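Local structure of FERM, RhoGEF and pleckstrin domain protein 2 (Danio rerio, 6D21) at residues M54-L59 and N74-L79; Q27-D32 and F45-Q50; V81-P86 and S278-L283. The protein probably activates RAC1 as a guanine nucleotide exchange factor in actin remodelling, with this chain being its FERM domain, a module linked to membrane targeting. All blocks are in the same frame, centred on the assembly; numbering follows the deposited sequence.

Contact 1. Residues M54-L59 and N74-L79; sequences MNWVWL and NTLFRL
W56 and R78 meet between two strands that are not sheet neighbours: the axes of 56-58 and 76-79 come no nearer than 9.0 Å, and their N-to-C directions differ by 64°. Side chains therefore span the gap. The R78 guanidinium lies flat on the indole of W56, the planes only 3° apart, and R78 CZ stands 3.6 Å from the centroid of the five-membered ring. This is a cation-pi stack, and the aliphatic chain extends it, because R78 CD sits 3.7 Å from the centroid of the six-membered ring in a CH-pi contact. R78 CG lies between the backbone N and the carbonyl carbon (chi1 74°), and from there the chain runs extended to NE. At the far end of the indole, W56 CH2 touches L76 CD2 at 3.9 Å. A separate apolar contact lies deeper, where L59 CD1 meets the rim of the F77 ring at CE2, 4.1 Å away. R78 NH1 makes a salt bridge to E48 OE2, which gives the stacked guanidinium a second hold. E48 belongs to strand 45-50, which lies between these two strands in the mixed sheet, while L29 of helix 26-36 touches both L59 and F77.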
loop_
_atom_site.group_PDB
_atom_site.type_symbol
_atom_site.label_atom_id
_atom_site.label_comp_id
_atom_site.label_asym_id
_atom_site.label_seq_id
_atom_site.Cartn_x
_atom_site.Cartn_y
_atom_site.Cartn_z
ATOM N N MET A 54 -14.089 -2.224 -11.390
ATOM C CA MET A 54 -13.915 -1.490 -10.130
ATOM C C MET A 54 -12.824 -2.054 -9.239
ATOM O O MET A 54 -12.802 -1.812 -8.035
ATOM C CB MET A 54 -15.222 -1.428 -9.350
ATOM C CG MET A 54 -16.255 -0.530 -10.015
ATOM S SD MET A 54 -17.770 -0.368 -9.072
ATOM C CE MET A 54 -18.590 0.954 -9.975
ATOM N N ASN A 55 -11.898 -2.780 -9.844
ATOM C CA ASN A 55 -10.656 -3.137 -9.165
ATOM C C ASN A 55 -9.566 -2.090 -9.425
ATOM O O ASN A 55 -9.528 -1.472 -10.492
ATOM C CB ASN A 55 -10.193 -4.520 -9.626
ATOM C CG ASN A 55 -11.158 -5.611 -9.218
ATOM O OD1 ASN A 55 -11.585 -5.666 -8.064
ATOM N ND2 ASN A 55 -11.531 -6.468 -10.169
ATOM N N TRP A 56 -8.691 -1.894 -8.443
ATOM C CA TRP A 56 -7.624 -0.893 -8.538
ATOM C C TRP A 56 -6.387 -1.419 -9.266
ATOM O O TRP A 56 -5.868 -2.477 -8.935
ATOM C CB TRP A 56 -7.241 -0.406 -7.141
ATOM C CG TRP A 56 -8.333 0.390 -6.499
ATOM C CD1 TRP A 56 -9.261 -0.059 -5.595
ATOM C CD2 TRP A 56 -8.619 1.773 -6.716
ATOM N NE1 TRP A 56 -10.100 0.967 -5.230
ATOM C CE2 TRP A 56 -9.733 2.100 -5.908
ATOM C CE3 TRP A 56 -8.035 2.774 -7.509
ATOM C CZ2 TRP A 56 -10.279 3.381 -5.875
ATOM C CZ3 TRP A 56 -8.593 4.049 -7.488
ATOM C CH2 TRP A 56 -9.706 4.339 -6.673
ATOM N N VAL A 57 -5.948 -0.673 -10.274
ATOM C CA VAL A 57 -4.814 -1.040 -11.128
ATOM C C VAL A 57 -3.779 0.078 -11.039
ATOM O O VAL A 57 -4.170 1.218 -10.866
ATOM C CB VAL A 57 -5.263 -1.245 -12.591
ATOM C CG1 VAL A 57 -4.084 -1.480 -13.506
ATOM C CG2 VAL A 57 -6.248 -2.409 -12.680
ATOM N N TRP A 58 -2.479 -0.227 -11.141
ATOM C CA TRP A 58 -1.466 0.824 -11.132
ATOM C C TRP A 58 -1.397 1.549 -12.459
ATOM O O TRP A 58 -1.454 0.930 -13.521
ATOM C CB TRP A 58 -0.075 0.261 -10.796
ATOM C CG TRP A 58 0.057 -0.136 -9.369
ATOM C CD1 TRP A 58 0.017 -1.413 -8.867
ATOM C CD2 TRP A 58 0.233 0.733 -8.237
ATOM N NE1 TRP A 58 0.161 -1.390 -7.502
ATOM C CE2 TRP A 58 0.285 -0.089 -7.086
ATOM C CE3 TRP A 58 0.322 2.122 -8.083
ATOM C CZ2 TRP A 58 0.450 0.432 -5.801
ATOM C CZ3 TRP A 58 0.481 2.641 -6.803
ATOM C CH2 TRP A 58 0.545 1.797 -5.678
ATOM N N LEU A 59 -1.266 2.867 -12.400
ATOM C CA LEU A 59 -0.976 3.649 -13.593
ATOM C C LEU A 59 0.487 3.444 -14.003
ATOM O O LEU A 59 1.411 3.644 -13.209
ATOM C CB LEU A 59 -1.265 5.131 -13.347
ATOM C CG LEU A 59 -1.149 6.109 -14.515
ATOM C CD1 LEU A 59 -2.216 5.863 -15.579
ATOM C CD2 LEU A 59 -1.236 7.533 -14.002
ATOM N N ASN A 74 -14.064 10.237 -16.459
ATOM C CA ASN A 74 -14.963 9.633 -15.475
ATOM C C ASN A 74 -14.295 8.630 -14.525
ATOM O O ASN A 74 -14.954 8.031 -13.677
ATOM C CB ASN A 74 -16.123 8.946 -16.188
ATOM C CG ASN A 74 -16.986 9.926 -16.947
ATOM O OD1 ASN A 74 -17.051 11.102 -16.591
ATOM N ND2 ASN A 74 -17.652 9.452 -17.996
ATOM N N THR A 75 -12.989 8.467 -14.648
ATOM C CA THR A 75 -12.276 7.468 -13.856
ATOM C C THR A 75 -11.647 8.061 -12.596
ATOM O O THR A 75 -11.046 9.132 -12.624
ATOM C CB THR A 75 -11.187 6.793 -14.705
ATOM O OG1 THR A 75 -11.789 6.264 -15.893
ATOM C CG2 THR A 75 -10.508 5.671 -13.933
ATOM N N LEU A 76 -11.787 7.352 -11.486
ATOM C CA LEU A 76 -11.172 7.775 -10.246
ATOM C C LEU A 76 -9.740 7.260 -10.175
ATOM O O LEU A 76 -9.494 6.058 -10.362
ATOM C CB LEU A 76 -11.969 7.283 -9.036
ATOM C CG LEU A 76 -11.422 7.754 -7.681
ATOM C CD1 LEU A 76 -11.341 9.278 -7.624
ATOM C CD2 LEU A 76 -12.273 7.207 -6.547
ATOM N N PHE A 77 -8.812 8.186 -9.946
ATOM C CA PHE A 77 -7.415 7.857 -9.623
ATOM C C PHE A 77 -7.181 8.173 -8.173
ATOM O O PHE A 77 -7.856 9.045 -7.609
ATOM C CB PHE A 77 -6.414 8.663 -10.461
ATOM C CG PHE A 77 -6.494 8.402 -11.933
ATOM C CD1 PHE A 77 -7.570 8.869 -12.680
ATOM C CD2 PHE A 77 -5.479 7.721 -12.579
ATOM C CE1 PHE A 77 -7.649 8.639 -14.041
ATOM C CE2 PHE A 77 -5.546 7.497 -13.937
ATOM C CZ PHE A 77 -6.633 7.955 -14.671
ATOM N N ARG A 78 -6.211 7.497 -7.561
ATOM C CA ARG A 78 -5.865 7.827 -6.195
ATOM C C ARG A 78 -4.358 7.670 -5.953
ATOM O O ARG A 78 -3.687 6.816 -6.550
ATOM C CB ARG A 78 -6.637 6.967 -5.195
ATOM C CG ARG A 78 -6.157 5.535 -5.115
ATOM C CD ARG A 78 -7.018 4.717 -4.119
ATOM N NE ARG A 78 -6.524 3.346 -4.052
ATOM C CZ ARG A 78 -7.094 2.378 -3.350
ATOM N NH1 ARG A 78 -6.559 1.167 -3.354
ATOM N NH2 ARG A 78 -8.177 2.630 -2.634
ATOM N N LEU A 79 -3.845 8.529 -5.088
ATOM C CA LEU A 79 -2.459 8.425 -4.631
ATOM C C LEU A 79 -2.316 7.213 -3.701
ATOM O O LEU A 79 -3.165 7.004 -2.833
ATOM C CB LEU A 79 -2.056 9.707 -3.904
ATOM C CG LEU A 79 -0.600 9.782 -3.430
ATOM C CD1 LEU A 79 0.352 9.788 -4.641
ATOM C CD2 LEU A 79 -0.465 11.021 -2.603
#

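Contact 2. Residues Q27-D32 and F45-Q50; sequences QLLLSD and FGLEFQ
L29 and L30, consecutive residues of helix 26-36, close on strand 45-50 around L47. The helix axis passes 8.9 Å from that of the strand. L47 lies between two differently turned leucines. L29 has CG anti to the backbone N (chi1 178°), and this branch point itself meets L47 CD1 at 3.6 Å, a close carbon-carbon contact; L29 CD2 follows at 3.7 Å from the same methyl. L30 instead has CG beside the backbone N and anti to the carbonyl carbon (chi1 -82°). L47 is extended at its second torsion, with CD1 anti to CA (chi2 176°), so that this methyl is the one that reaches L29, and the two side chains cross at about a right angle. L30 engages L47 in another way: the two slide past each other in opposite directions, and L30 CD2 rests 3.8 Å from L47 CG. The same methyl lies 3.7 Å from G46 CA, pressing directly on the strand backbone where there is no side chain. No hydrogen bond crosses the interface; where side chain meets side chain, the touching atoms are all carbons. Within the helix, Q27 O accepts from both S31 N and S31 OG, which approach from opposite faces of the carbonyl plane. A helix laid across a mixed sheet is the beta-grasp pattern of the ubiquitin-like lobe of FERM domains. L29 also reaches Y18 and L20 of strand 15-21, while L30 touches P61 and F45 packs on L79 of strand 76-81.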
loop_
_atom_site.group_PDB
_atom_site.type_symbol
_atom_site.label_atom_id
_atom_site.label_comp_id
_atom_site.label_asym_id
_atom_site.label_seq_id
_atom_site.Cartn_x
_atom_site.Cartn_y
_atom_site.Cartn_z
ATOM N N GLN A 27 3.446 9.602 -16.428
ATOM C CA GLN A 27 4.464 10.317 -15.658
ATOM C C GLN A 27 4.098 11.791 -15.455
ATOM O O GLN A 27 4.367 12.363 -14.404
ATOM C CB GLN A 27 5.825 10.221 -16.348
ATOM C CG GLN A 27 6.970 10.814 -15.510
ATOM C CD GLN A 27 7.085 10.151 -14.140
ATOM O OE1 GLN A 27 7.319 8.948 -14.042
ATOM N NE2 GLN A 27 6.909 10.934 -13.081
ATOM N N LEU A 28 3.488 12.390 -16.474
ATOM C CA LEU A 28 3.051 13.784 -16.419
ATOM C C LEU A 28 2.011 13.987 -15.313
ATOM O O LEU A 28 2.106 14.937 -14.532
ATOM C CB LEU A 28 2.492 14.227 -17.781
ATOM C CG LEU A 28 2.153 15.701 -18.011
ATOM C CD1 LEU A 28 3.329 16.616 -17.680
ATOM C CD2 LEU A 28 1.699 15.895 -19.436
ATOM N N LEU A 29 1.029 13.090 -15.234
ATOM C CA LEU A 29 0.018 13.177 -14.189
ATOM C C LEU A 29 0.640 12.995 -12.792
ATOM O O LEU A 29 0.305 13.722 -11.859
ATOM C CB LEU A 29 -1.077 12.140 -14.420
ATOM C CG LEU A 29 -2.183 12.082 -13.364
ATOM C CD1 LEU A 29 -2.925 13.425 -13.293
ATOM C CD2 LEU A 29 -3.142 10.936 -13.666
ATOM N N LEU A 30 1.525 12.005 -12.654
ATOM C CA LEU A 30 2.249 11.779 -11.399
ATOM C C LEU A 30 3.008 13.017 -10.966
ATOM O O LEU A 30 2.949 13.417 -9.794
ATOM C CB LEU A 30 3.232 10.610 -11.528
ATOM C CG LEU A 30 2.754 9.161 -11.376
ATOM C CD1 LEU A 30 3.713 8.223 -12.093
ATOM C CD2 LEU A 30 2.652 8.767 -9.914
ATOM N N SER A 31 3.730 13.618 -11.909
ATOM C CA SER A 31 4.509 14.814 -11.609
ATOM C C SER A 31 3.624 15.974 -11.178
ATOM O O SER A 31 3.941 16.669 -10.216
ATOM C CB SER A 31 5.351 15.229 -12.819
ATOM O OG SER A 31 6.297 14.214 -13.111
ATOM N N ASP A 32 2.520 16.185 -11.892
ATOM C CA ASP A 32 1.590 17.251 -11.551
ATOM C C ASP A 32 0.957 17.030 -10.175
ATOM O O ASP A 32 0.742 17.987 -9.429
ATOM C CB ASP A 32 0.500 17.381 -12.620
ATOM C CG ASP A 32 1.019 17.981 -13.913
ATOM O OD1 ASP A 32 2.173 18.473 -13.929
ATOM O OD2 ASP A 32 0.273 17.968 -14.916
ATOM N N PHE A 45 5.746 6.593 -3.957
ATOM C CA PHE A 45 4.306 6.702 -4.253
ATOM C C PHE A 45 3.995 6.497 -5.743
ATOM O O PHE A 45 4.840 6.694 -6.600
ATOM C CB PHE A 45 3.778 8.072 -3.805
ATOM C CG PHE A 45 3.901 8.317 -2.321
ATOM C CD1 PHE A 45 5.093 8.786 -1.772
ATOM C CD2 PHE A 45 2.833 8.079 -1.478
ATOM C CE1 PHE A 45 5.215 8.990 -0.393
ATOM C CE2 PHE A 45 2.940 8.288 -0.105
ATOM C CZ PHE A 45 4.137 8.743 0.434
ATOM N N GLY A 46 2.767 6.100 -6.038
ATOM C CA GLY A 46 2.312 6.023 -7.409
ATOM C C GLY A 46 0.823 6.342 -7.446
ATOM O O GLY A 46 0.232 6.729 -6.431
ATOM N N LEU A 47 0.227 6.183 -8.618
ATOM C CA LEU A 47 -1.197 6.399 -8.790
ATOM C C LEU A 47 -1.849 5.093 -9.238
ATOM O O LEU A 47 -1.319 4.407 -10.107
ATOM C CB LEU A 47 -1.461 7.496 -9.829
ATOM C CG LEU A 47 -1.076 8.927 -9.466
ATOM C CD1 LEU A 47 -1.311 9.848 -10.665
ATOM C CD2 LEU A 47 -1.883 9.399 -8.252
ATOM N N GLU A 48 -2.986 4.749 -8.648
ATOM C CA GLU A 48 -3.803 3.685 -9.211
ATOM C C GLU A 48 -5.152 4.232 -9.661
ATOM O O GLU A 48 -5.575 5.291 -9.216
ATOM C CB GLU A 48 -3.998 2.531 -8.214
ATOM C CG GLU A 48 -3.738 2.838 -6.783
ATOM C CD GLU A 48 -3.803 1.603 -5.897
ATOM O OE1 GLU A 48 -3.655 0.471 -6.426
ATOM O OE2 GLU A 48 -4.059 1.763 -4.693
ATOM N N PHE A 49 -5.818 3.504 -10.546
ATOM C CA PHE A 49 -7.138 3.885 -11.012
ATOM C C PHE A 49 -8.065 2.682 -10.951
ATOM O O PHE A 49 -7.605 1.546 -10.843
ATOM C CB PHE A 49 -7.071 4.448 -12.436
ATOM C CG PHE A 49 -6.622 3.446 -13.461
ATOM C CD1 PHE A 49 -5.268 3.287 -13.750
ATOM C CD2 PHE A 49 -7.553 2.659 -14.138
ATOM C CE1 PHE A 49 -4.846 2.358 -14.697
ATOM C CE2 PHE A 49 -7.147 1.732 -15.085
ATOM C CZ PHE A 49 -5.787 1.581 -15.364
ATOM N N GLN A 50 -9.367 2.938 -11.007
ATOM C CA GLN A 50 -10.350 1.862 -10.958
ATOM C C GLN A 50 -10.746 1.468 -12.362
ATOM O O GLN A 50 -11.223 2.313 -13.118
ATOM C CB GLN A 50 -11.590 2.283 -10.163
ATOM C CG GLN A 50 -11.692 1.648 -8.812
ATOM C CD GLN A 50 -12.995 1.954 -8.098
ATOM O OE1 GLN A 50 -13.638 2.972 -8.345
ATOM N NE2 GLN A 50 -13.378 1.073 -7.188
#

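Contact 3. Residues V81-P86 and S278-L283; sequences VKFFPP and SFFRLL
Between the loop leaving strand 76-81 of the ubiquitin-like lobe and the final helix, 263-281, of the PH-like lobe, F83, F279 and F280 form an aromatic cluster. The rings of F83 and F279 make an offset stack, with centroids 4.2 Å apart and planes at 6°. Two CH-pi contacts reinforce it reciprocally: F279 CB stands 3.9 Å from the F83 centroid, and F83 CB 4.0 Å from the F279 centroid. F279 CG, anti to the backbone N (chi1 -178°), lies over the F83 ring. The other face of F83 carries the aliphatic chain of K82, whose CD lies 3.6 Å above the ring plane near the rim. F280 follows on the helix and brings its distal ring atoms to the loop: F280 CZ is 3.9 Å from F83 CB and 3.4 Å from F84 O, and F280 CE1 is 4.1 Å from P85 CA. The two helix phenylalanines pack together, with the edge of F279 at CD2 over the face of F280. H276 meets F83 edge-to-face, and Y44 packs against F279. Contact of this kind, between the first lobe with its outgoing linker and the C-terminal helix of the third, belongs to the three-lobed cloverleaf of FERM domains.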
loop_
_atom_site.group_PDB
_atom_site.type_symbol
_atom_site.label_atom_id
_atom_site.label_comp_id
_atom_site.label_asym_id
_atom_site.label_seq_id
_atom_site.Cartn_x
_atom_site.Cartn_y
_atom_site.Cartn_z
ATOM N N VAL A 81 0.857 4.466 -1.689
ATOM C CA VAL A 81 2.244 4.011 -1.513
ATOM C C VAL A 81 2.481 2.805 -2.426
ATOM O O VAL A 81 1.698 1.861 -2.419
ATOM C CB VAL A 81 2.556 3.614 -0.063
ATOM C CG1 VAL A 81 3.955 2.979 0.030
ATOM C CG2 VAL A 81 2.420 4.837 0.873
ATOM N N LYS A 82 3.516 2.868 -3.247
ATOM C CA LYS A 82 3.897 1.743 -4.108
ATOM C C LYS A 82 4.993 0.898 -3.443
ATOM O O LYS A 82 4.990 -0.328 -3.526
ATOM C CB LYS A 82 4.401 2.260 -5.464
ATOM C CG LYS A 82 4.063 1.387 -6.666
ATOM C CD LYS A 82 4.992 0.207 -6.824
ATOM C CE LYS A 82 4.689 -0.550 -8.120
ATOM N NZ LYS A 82 3.344 -1.195 -8.093
ATOM N N PHE A 83 5.943 1.576 -2.798
ATOM C CA PHE A 83 7.096 0.914 -2.177
ATOM C C PHE A 83 7.168 1.235 -0.686
ATOM O O PHE A 83 7.363 2.386 -0.321
ATOM C CB PHE A 83 8.409 1.365 -2.849
ATOM C CG PHE A 83 8.460 1.093 -4.334
ATOM C CD1 PHE A 83 8.518 -0.204 -4.814
ATOM C CD2 PHE A 83 8.470 2.137 -5.245
ATOM C CE1 PHE A 83 8.585 -0.460 -6.182
ATOM C CE2 PHE A 83 8.523 1.890 -6.610
ATOM C CZ PHE A 83 8.575 0.587 -7.078
ATOM N N PHE A 84 7.017 0.232 0.173
ATOM C CA PHE A 84 7.094 0.464 1.608
ATOM C C PHE A 84 8.533 0.243 2.087
ATOM O O PHE A 84 9.087 -0.846 1.921
ATOM C CB PHE A 84 6.128 -0.467 2.375
ATOM C CG PHE A 84 4.660 -0.153 2.168
ATOM C CD1 PHE A 84 3.999 -0.572 1.028
ATOM C CD2 PHE A 84 3.940 0.519 3.147
ATOM C CE1 PHE A 84 2.641 -0.302 0.837
ATOM C CE2 PHE A 84 2.588 0.786 2.984
ATOM C CZ PHE A 84 1.933 0.380 1.824
ATOM N N PRO A 85 9.153 1.276 2.673
ATOM C CA PRO A 85 10.512 1.050 3.187
ATOM C C PRO A 85 10.447 0.339 4.525
ATOM O O PRO A 85 9.392 0.351 5.159
ATOM C CB PRO A 85 11.076 2.466 3.338
ATOM C CG PRO A 85 9.856 3.324 3.610
ATOM C CD PRO A 85 8.671 2.644 2.943
ATOM N N PRO A 86 11.563 -0.255 4.969
ATOM C CA PRO A 86 11.532 -0.978 6.238
ATOM C C PRO A 86 11.100 -0.101 7.418
ATOM O O PRO A 86 10.476 -0.616 8.336
ATOM C CB PRO A 86 12.974 -1.470 6.402
ATOM C CG PRO A 86 13.765 -0.755 5.397
ATOM C CD PRO A 86 12.850 -0.413 4.277
ATOM N N SER A 278 14.601 -3.393 -8.330
ATOM C CA SER A 278 15.263 -2.221 -8.866
ATOM C C SER A 278 15.216 -1.064 -7.853
ATOM O O SER A 278 16.249 -0.466 -7.547
ATOM C CB SER A 278 14.625 -1.840 -10.209
ATOM O OG SER A 278 14.906 -0.504 -10.578
ATOM N N PHE A 279 14.040 -0.791 -7.288
ATOM C CA PHE A 279 13.896 0.333 -6.360
ATOM C C PHE A 279 14.797 0.169 -5.129
ATOM O O PHE A 279 15.540 1.095 -4.746
ATOM C CB PHE A 279 12.425 0.499 -5.937
ATOM C CG PHE A 279 12.191 1.659 -5.017
ATOM C CD1 PHE A 279 12.088 2.946 -5.517
ATOM C CD2 PHE A 279 12.090 1.466 -3.651
ATOM C CE1 PHE A 279 11.883 4.012 -4.678
ATOM C CE2 PHE A 279 11.891 2.533 -2.800
ATOM C CZ PHE A 279 11.788 3.804 -3.311
ATOM N N PHE A 280 14.776 -1.024 -4.536
ATOM C CA PHE A 280 15.499 -1.246 -3.281
ATOM C C PHE A 280 16.939 -1.750 -3.385
ATOM O O PHE A 280 17.625 -1.825 -2.365
ATOM C CB PHE A 280 14.717 -2.218 -2.403
ATOM C CG PHE A 280 13.465 -1.623 -1.826
ATOM C CD1 PHE A 280 13.546 -0.658 -0.830
ATOM C CD2 PHE A 280 12.220 -2.004 -2.291
ATOM C CE1 PHE A 280 12.405 -0.099 -0.286
ATOM C CE2 PHE A 280 11.064 -1.457 -1.736
ATOM C CZ PHE A 280 11.161 -0.502 -0.740
ATOM N N ARG A 281 17.400 -2.095 -4.583
ATOM C CA ARG A 281 18.736 -2.695 -4.739
ATOM C C ARG A 281 19.627 -2.022 -5.775
ATOM O O ARG A 281 20.846 -1.989 -5.623
ATOM C CB ARG A 281 18.616 -4.179 -5.107
ATOM C CG ARG A 281 17.870 -5.018 -4.096
ATOM C CD ARG A 281 18.672 -5.202 -2.819
ATOM N NE ARG A 281 19.713 -6.218 -2.978
ATOM C CZ ARG A 281 20.284 -6.873 -1.969
ATOM N NH1 ARG A 281 19.919 -6.618 -0.720
ATOM N NH2 ARG A 281 21.212 -7.791 -2.208
ATOM N N LEU A 282 19.041 -1.510 -6.845
ATOM C CA LEU A 282 19.859 -0.988 -7.946
ATOM C C LEU A 282 19.919 0.532 -7.955
ATOM O O LEU A 282 18.925 1.200 -7.685
ATOM C CB LEU A 282 19.311 -1.482 -9.282
ATOM C CG LEU A 282 19.127 -2.996 -9.388
ATOM C CD1 LEU A 282 18.623 -3.364 -10.776
ATOM C CD2 LEU A 282 20.453 -3.704 -9.078
ATOM N N LEU A 283 21.078 1.085 -8.276
ATOM C CA LEU A 283 21.163 2.523 -8.495
ATOM C C LEU A 283 20.801 2.840 -9.950
ATOM O O LEU A 283 21.673 2.897 -10.819
ATOM C CB LEU A 283 22.557 3.039 -8.141
ATOM C CG LEU A 283 22.738 3.266 -6.638
ATOM C CD1 LEU A 283 24.138 2.868 -6.195
ATOM C CD2 LEU A 283 22.432 4.716 -6.280
#

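How the contacts relate
Contacts 2, 1 and 3 follow one another along the chain, each closing before the next opens. The first two share one mixed sheet and have centres about 9 Å apart. Strand 45-50 of contact 2 lies between the two strands of contact 1, and the backbone pairs L59 N to L47 O and V57 N to F49 O, both 2.8 Å, probably join them as hydrogen bonds. The centre of contact 3 lies about 17 Å from that of contact 2 and about 22 Å from that of contact 1, yet F45 touches V81 and W58 touches K82. Together they trace a path from the helix-on-sheet core of the ubiquitin-like lobe, through its last strand, to the PH-like lobe.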